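Local coordinates for protein halohydrin dehalogenase (Rhizobium radiobacter, PDB 4IY1) that catalyses the cofactor-independent conversion of vicinal halohydrins to epoxides and also the ring opening of epoxides by nucleophiles such as cyanide, at residues Ala4-Val9 / Ile75-Asp80; Ala29-Ser34 / Ser55-Val60. The protein carries 37 engineered substitutions. One frame throughout, in Å; residues are numbered along the deposited sequence.

From the N terminus, the chain enters the parallel sheet as strand 3-6, runs through helix 14-23 and reaches strand 27-30, whose last residues begin segment 29-34. After helix 38-47 and the short strand 52-53, segment 55-60 returns beside that end and closes the loop of contact 2. Helix 59-70 follows, and strand 75-79 then lies next to strand 3-6, closing the wider loop of contact 1. Contact 2 is therefore nested inside contact 1. Their centres are about 9 Å apart, and segments 4-9 and 29-34 join them directly, with a probable hydrogen bond from Val9 N to His31 O. Contact 1 pairs central strands; contact 2 ties together loops nearer the sheet edge.

Contact 1: Ala4-Val9 / Ile75-Asp80; sequences AIVTNV and ILVSND. Engineered in segment 75-80: Ile75 (natural residue Val).
Strands 3-6 and 75-79 are the adjacent parallel pair at the centre of the Rossmann-type sheet, the step at which the sheet passes from strand 3-6, with strand 27-30 on its other side, to strand 75-79. Their axes come within 4.7 Å at an angle of 6°. Ile5 bridges two residues of the other strand: its N donates to Ile75 O at 2.9 Å, and its O accepts from Val77 N at 2.8 Å. Thr7 N continues the ladder on to Val77 O. Val6 and Val77 lie side by side on one face, beneath helix 14-23; the engineered Ile75 meets Ala4 on that same face.

Beyond the ladder, side chains take over. Thr7 OG1, held between backbone N and carbonyl carbon (chi1 59°), accepts from Asn79 N at 2.8 Å and also bonds a water that donates to Ser78 OG and Asp80 OD1. An alanine here removes OG1, which would probably leave Asn79 N and the water without this partner and loosen the link between the two segments.

Asn79 can be followed outward. CB lies 3.2 Å from Thr7 O. CG stands anti to the backbone N (chi1 173°), which carries the amide to the backbone that follows strand 3-6. There ND2 donates to Thr7 O at 3.1 Å, in the carbonyl plane on a lone pair, and also bonds His11 O, while OD1 accepts from Gly13 N, so both amide atoms hold the loop that leads into helix 14-23. The main chain of Asn79 is gripped as well: Asn8 ND2 reaches its O at 2.8 Å, with that oxygen close to the Asn8 amide plane.

Contact 2: Ala29-Ser34 / Ser55-Val60; sequences ACHDES and SEQEPV. Engineered in segment 55-60: Val60 (natural residue Ala).
The backbones run past each other without strand pairing, the nearest CA atoms being 7.2 Å apart for His31 and Ser55 and 6.7 Å apart for Glu33 and Gln57, so side chains and a water fill the interval between the loops that follow strands 27-30 and 52-53 of the Rossmann-type sheet.

Gln57 carries the contact. Its CG lies anti to the carbonyl carbon, and the chain bends at chi2 (-59°), bringing the amide back between the two loops. NE2 donates to Asp32 O at 3.0 Å, nearly straight at 173°, and to Ser55 O of its own segment at 2.7 Å. Both oxygens lie close to the amide plane of Gln57, whereas NE2 sits above each carbonyl plane. With both N-H groups used, the rotation of the amide is fixed, and OE1 is placed 3.2 Å from Glu33 CA.

The His31 ring adds an edge contact: CD2 is 3.6 Å from Glu56 O and NE2 is 3.6 Å from Gln57 O, each oxygen near the ring plane. At the other ring nitrogen, ND1 accepts from the backbone N of Asn8. A water completes the bridge, accepting from Asp32 N and donating to Glu56 O.

Each loop is also braced internally. Asp32 OD1 accepts from Ser34 N at 2.9 Å, forming an Asx turn, and from Ser34 OG. Ahead of helix 59-70, with Glu58 at the N-cap position, Glu61 OE2 accepts from Gln57 N and Glu58 N.

Because Asn8 N occupies ND1, the geometry is consistent with a neutral His31 carrying its proton on NE2, which would turn a positive edge toward the carbonyl oxygens of Glu56 and Gln57.

Contact 1: Ala4-Val9 / Ile75-Asp80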
loop_
_atom_site.group_PDB
_atom_site.type_symbol
_atom_site.label_atom_id
_atom_site.label_comp_id
_atom_site.label_asym_id
_atom_site.label_seq_id
_atom_site.Cartn_x
_atom_site.Cartn_y
_atom_site.Cartn_z
ATOM N N ALA B 4 24.093 13.881 15.838
ATOM C CA ALA B 4 23.469 12.779 15.108
ATOM C C ALA B 4 24.357 11.562 15.260
ATOM O O ALA B 4 25.534 11.706 15.585
ATOM C CB ALA B 4 23.315 13.132 13.625
ATOM N N ILE B 5 23.753 10.374 15.160
ATOM C CA ILE B 5 24.471 9.095 15.077
ATOM C C ILE B 5 24.047 8.365 13.836
ATOM O O ILE B 5 22.850 8.160 13.605
ATOM C CB ILE B 5 24.082 8.141 16.213
ATOM C CG1 ILE B 5 24.215 8.820 17.557
ATOM C CG2 ILE B 5 24.893 6.853 16.152
ATOM C CD1 ILE B 5 23.501 8.056 18.646
ATOM N N VAL B 6 25.029 7.854 13.112
ATOM C CA VAL B 6 24.785 6.987 11.969
ATOM C C VAL B 6 25.530 5.694 12.273
ATOM O O VAL B 6 26.659 5.728 12.762
ATOM C CB VAL B 6 25.354 7.618 10.663
ATOM C CG1 VAL B 6 25.134 6.711 9.462
ATOM C CG2 VAL B 6 24.774 8.995 10.416
ATOM N N THR B 7 24.836 4.574 12.154
ATOM C CA THR B 7 25.408 3.283 12.439
ATOM C C THR B 7 25.967 2.691 11.159
ATOM O O THR B 7 25.572 3.094 10.046
ATOM C CB THR B 7 24.344 2.306 13.031
ATOM O OG1 THR B 7 23.249 2.140 12.098
ATOM C CG2 THR B 7 23.802 2.855 14.368
ATOM N N ASN B 8 26.805 1.672 11.313
ATOM C CA ASN B 8 27.359 0.947 10.186
ATOM C C ASN B 8 27.891 1.885 9.100
ATOM O O ASN B 8 27.625 1.716 7.915
ATOM C CB ASN B 8 26.324 -0.043 9.630
ATOM C CG ASN B 8 25.993 -1.158 10.621
ATOM O OD1 ASN B 8 26.876 -1.688 11.303
ATOM N ND2 ASN B 8 24.719 -1.487 10.735
ATOM N N VAL B 9 28.674 2.870 9.517
ATOM C CA VAL B 9 28.895 4.042 8.702
ATOM C C VAL B 9 29.640 3.735 7.407
ATOM O O VAL B 9 29.499 4.462 6.433
ATOM C CB VAL B 9 29.592 5.169 9.484
ATOM C CG1 VAL B 9 31.070 4.839 9.692
ATOM C CG2 VAL B 9 29.436 6.490 8.745
ATOM N N ILE B 75 19.469 13.244 16.370
ATOM C CA ILE B 75 19.163 12.436 15.200
ATOM C C ILE B 75 19.741 11.044 15.294
ATOM O O ILE B 75 20.949 10.875 15.512
ATOM C CB ILE B 75 19.648 13.118 13.899
ATOM C CG1 ILE B 75 18.971 14.482 13.721
ATOM C CG2 ILE B 75 19.317 12.259 12.700
ATOM C CD1 ILE B 75 19.931 15.556 13.237
ATOM N N LEU B 76 18.880 10.041 15.117
ATOM C CA LEU B 76 19.333 8.676 14.983
ATOM C C LEU B 76 19.131 8.241 13.542
ATOM O O LEU B 76 18.013 8.271 13.027
ATOM C CB LEU B 76 18.498 7.763 15.892
ATOM C CG LEU B 76 18.619 6.247 15.701
ATOM C CD1 LEU B 76 20.065 5.784 15.945
ATOM C CD2 LEU B 76 17.633 5.504 16.644
ATOM N N VAL B 77 20.194 7.785 12.898
ATOM C CA VAL B 77 20.045 7.097 11.633
ATOM C C VAL B 77 20.445 5.649 11.823
ATOM O O VAL B 77 21.635 5.342 12.006
ATOM C CB VAL B 77 20.903 7.724 10.512
ATOM C CG1 VAL B 77 20.670 6.991 9.205
ATOM C CG2 VAL B 77 20.607 9.198 10.378
ATOM N N SER B 78 19.438 4.775 11.892
ATOM C CA SER B 78 19.686 3.363 12.004
ATOM C C SER B 78 19.860 2.749 10.636
ATOM O O SER B 78 18.880 2.478 9.915
ATOM C CB SER B 78 18.592 2.669 12.823
ATOM O OG SER B 78 19.005 1.387 13.238
ATOM N N ASN B 79 21.123 2.588 10.266
ATOM C CA ASN B 79 21.546 2.137 8.940
ATOM C C ASN B 79 21.862 0.658 9.027
ATOM O O ASN B 79 22.983 0.259 9.345
ATOM C CB ASN B 79 22.778 2.952 8.498
ATOM C CG ASN B 79 23.411 2.444 7.207
ATOM O OD1 ASN B 79 22.756 2.339 6.172
ATOM N ND2 ASN B 79 24.713 2.171 7.259
ATOM N N ASP B 80 20.837 -0.165 8.859
ATOM C CA ASP B 80 20.940 -1.565 9.183
ATOM C C ASP B 80 21.305 -2.463 8.005
ATOM O O ASP B 80 20.822 -2.284 6.878
ATOM C CB ASP B 80 19.664 -2.039 9.871
ATOM C CG ASP B 80 19.498 -1.423 11.255
ATOM O OD1 ASP B 80 20.398 -1.618 12.119
ATOM O OD2 ASP B 80 18.571 -0.607 11.410
HETATM O O HOH W 1 21.647 0.315 13.038
#

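Contact 2: Ala29-Ser34 / Ser55-Val60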
loop_
_atom_site.group_PDB
_atom_site.type_symbol
_atom_site.label_atom_id
_atom_site.label_comp_id
_atom_site.label_asym_id
_atom_site.label_seq_id
_atom_site.Cartn_x
_atom_site.Cartn_y
_atom_site.Cartn_z
ATOM N N ALA B 29 28.272 11.609 15.188
ATOM C CA ALA B 29 28.923 10.415 15.713
ATOM C C ALA B 29 28.626 9.216 14.836
ATOM O O ALA B 29 27.501 9.060 14.337
ATOM C CB ALA B 29 28.479 10.159 17.135
ATOM N N CYS B 30 29.645 8.395 14.615
ATOM C CA CYS B 30 29.559 7.279 13.678
ATOM C C CYS B 30 29.861 5.982 14.383
ATOM O O CYS B 30 30.828 5.883 15.154
ATOM C CB CYS B 30 30.564 7.441 12.547
ATOM S SG CYS B 30 30.356 8.943 11.589
ATOM N N HIS B 31 29.141 4.947 13.983
ATOM C CA HIS B 31 29.363 3.632 14.521
ATOM C C HIS B 31 29.714 2.697 13.405
ATOM O O HIS B 31 29.285 2.881 12.255
ATOM C CB HIS B 31 28.124 3.172 15.295
ATOM C CG HIS B 31 27.874 1.681 15.237
ATOM N ND1 HIS B 31 27.458 1.057 14.120
ATOM C CD2 HIS B 31 27.994 0.697 16.211
ATOM C CE1 HIS B 31 27.384 -0.267 14.345
ATOM N NE2 HIS B 31 27.695 -0.486 15.628
ATOM N N ASP B 32 30.596 1.750 13.698
ATOM C CA ASP B 32 30.886 0.673 12.770
ATOM C C ASP B 32 31.479 -0.501 13.521
ATOM O O ASP B 32 32.092 -0.334 14.596
ATOM C CB ASP B 32 31.860 1.132 11.683
ATOM C CG ASP B 32 31.892 0.192 10.513
ATOM O OD1 ASP B 32 32.785 -0.670 10.453
ATOM O OD2 ASP B 32 30.975 0.241 9.680
ATOM N N GLU B 33 31.225 -1.692 13.000
ATOM C CA GLU B 33 31.718 -2.915 13.617
ATOM C C GLU B 33 33.247 -2.828 13.705
ATOM O O GLU B 33 33.855 -3.125 14.741
ATOM C CB GLU B 33 31.266 -4.124 12.786
ATOM C CG GLU B 33 31.389 -5.469 13.477
ATOM C CD GLU B 33 30.675 -6.586 12.722
ATOM O OE1 GLU B 33 29.641 -6.311 12.075
ATOM O OE2 GLU B 33 31.119 -7.755 12.804
ATOM N N SER B 34 33.847 -2.258 12.669
ATOM C CA SER B 34 35.289 -2.228 12.569
ATOM C C SER B 34 35.898 -1.245 13.567
ATOM O O SER B 34 37.099 -1.273 13.811
ATOM C CB SER B 34 35.720 -1.904 11.149
ATOM O OG SER B 34 35.761 -0.504 10.953
ATOM N N SER B 55 34.081 3.582 19.345
ATOM C CA SER B 55 34.401 2.167 19.508
ATOM C C SER B 55 33.145 1.387 19.885
ATOM O O SER B 55 32.984 0.225 19.500
ATOM C CB SER B 55 35.473 1.985 20.589
ATOM O OG SER B 55 35.094 2.664 21.783
ATOM N N GLU B 56 32.260 2.046 20.631
ATOM C CA GLU B 56 31.100 1.405 21.263
ATOM C C GLU B 56 30.273 0.621 20.239
ATOM O O GLU B 56 30.079 1.080 19.118
ATOM C CB GLU B 56 30.239 2.476 21.925
ATOM C CG GLU B 56 30.723 2.913 23.300
ATOM C CD GLU B 56 31.937 3.838 23.271
ATOM O OE1 GLU B 56 32.634 3.896 24.296
ATOM O OE2 GLU B 56 32.179 4.547 22.274
ATOM N N GLN B 57 29.858 -0.590 20.596
ATOM C CA GLN B 57 29.245 -1.506 19.637
ATOM C C GLN B 57 27.736 -1.712 19.804
ATOM O O GLN B 57 27.036 -1.919 18.822
ATOM C CB GLN B 57 29.936 -2.862 19.645
ATOM C CG GLN B 57 31.342 -2.831 19.084
ATOM C CD GLN B 57 31.374 -2.346 17.649
ATOM O OE1 GLN B 57 30.987 -3.066 16.744
ATOM N NE2 GLN B 57 31.891 -1.137 17.434
ATOM N N GLU B 58 27.262 -1.790 21.040
ATOM C CA GLU B 58 25.865 -2.149 21.298
ATOM C C GLU B 58 25.030 -0.901 21.457
ATOM O O GLU B 58 25.549 0.145 21.821
ATOM C CB GLU B 58 25.759 -3.007 22.570
ATOM C CG GLU B 58 26.376 -4.390 22.432
ATOM C CD GLU B 58 26.107 -5.002 21.078
ATOM O OE1 GLU B 58 27.060 -5.483 20.440
ATOM O OE2 GLU B 58 24.947 -4.967 20.626
ATOM N N PRO B 59 23.712 -1.016 21.264
ATOM C CA PRO B 59 22.885 0.194 21.207
ATOM C C PRO B 59 22.990 1.078 22.449
ATOM O O PRO B 59 23.133 2.284 22.324
ATOM C CB PRO B 59 21.469 -0.356 21.035
ATOM C CG PRO B 59 21.683 -1.631 20.303
ATOM C CD PRO B 59 22.962 -2.212 20.834
ATOM N N VAL B 60 22.897 0.504 23.643
ATOM C CA VAL B 60 22.792 1.348 24.829
ATOM C C VAL B 60 24.135 2.007 25.212
ATOM O O VAL B 60 24.182 3.187 25.523
ATOM C CB VAL B 60 22.242 0.596 26.056
ATOM C CG1 VAL B 60 22.407 1.481 27.288
ATOM C CG2 VAL B 60 20.779 0.208 25.854
HETATM O O HOH W 2 31.236 1.687 16.540
#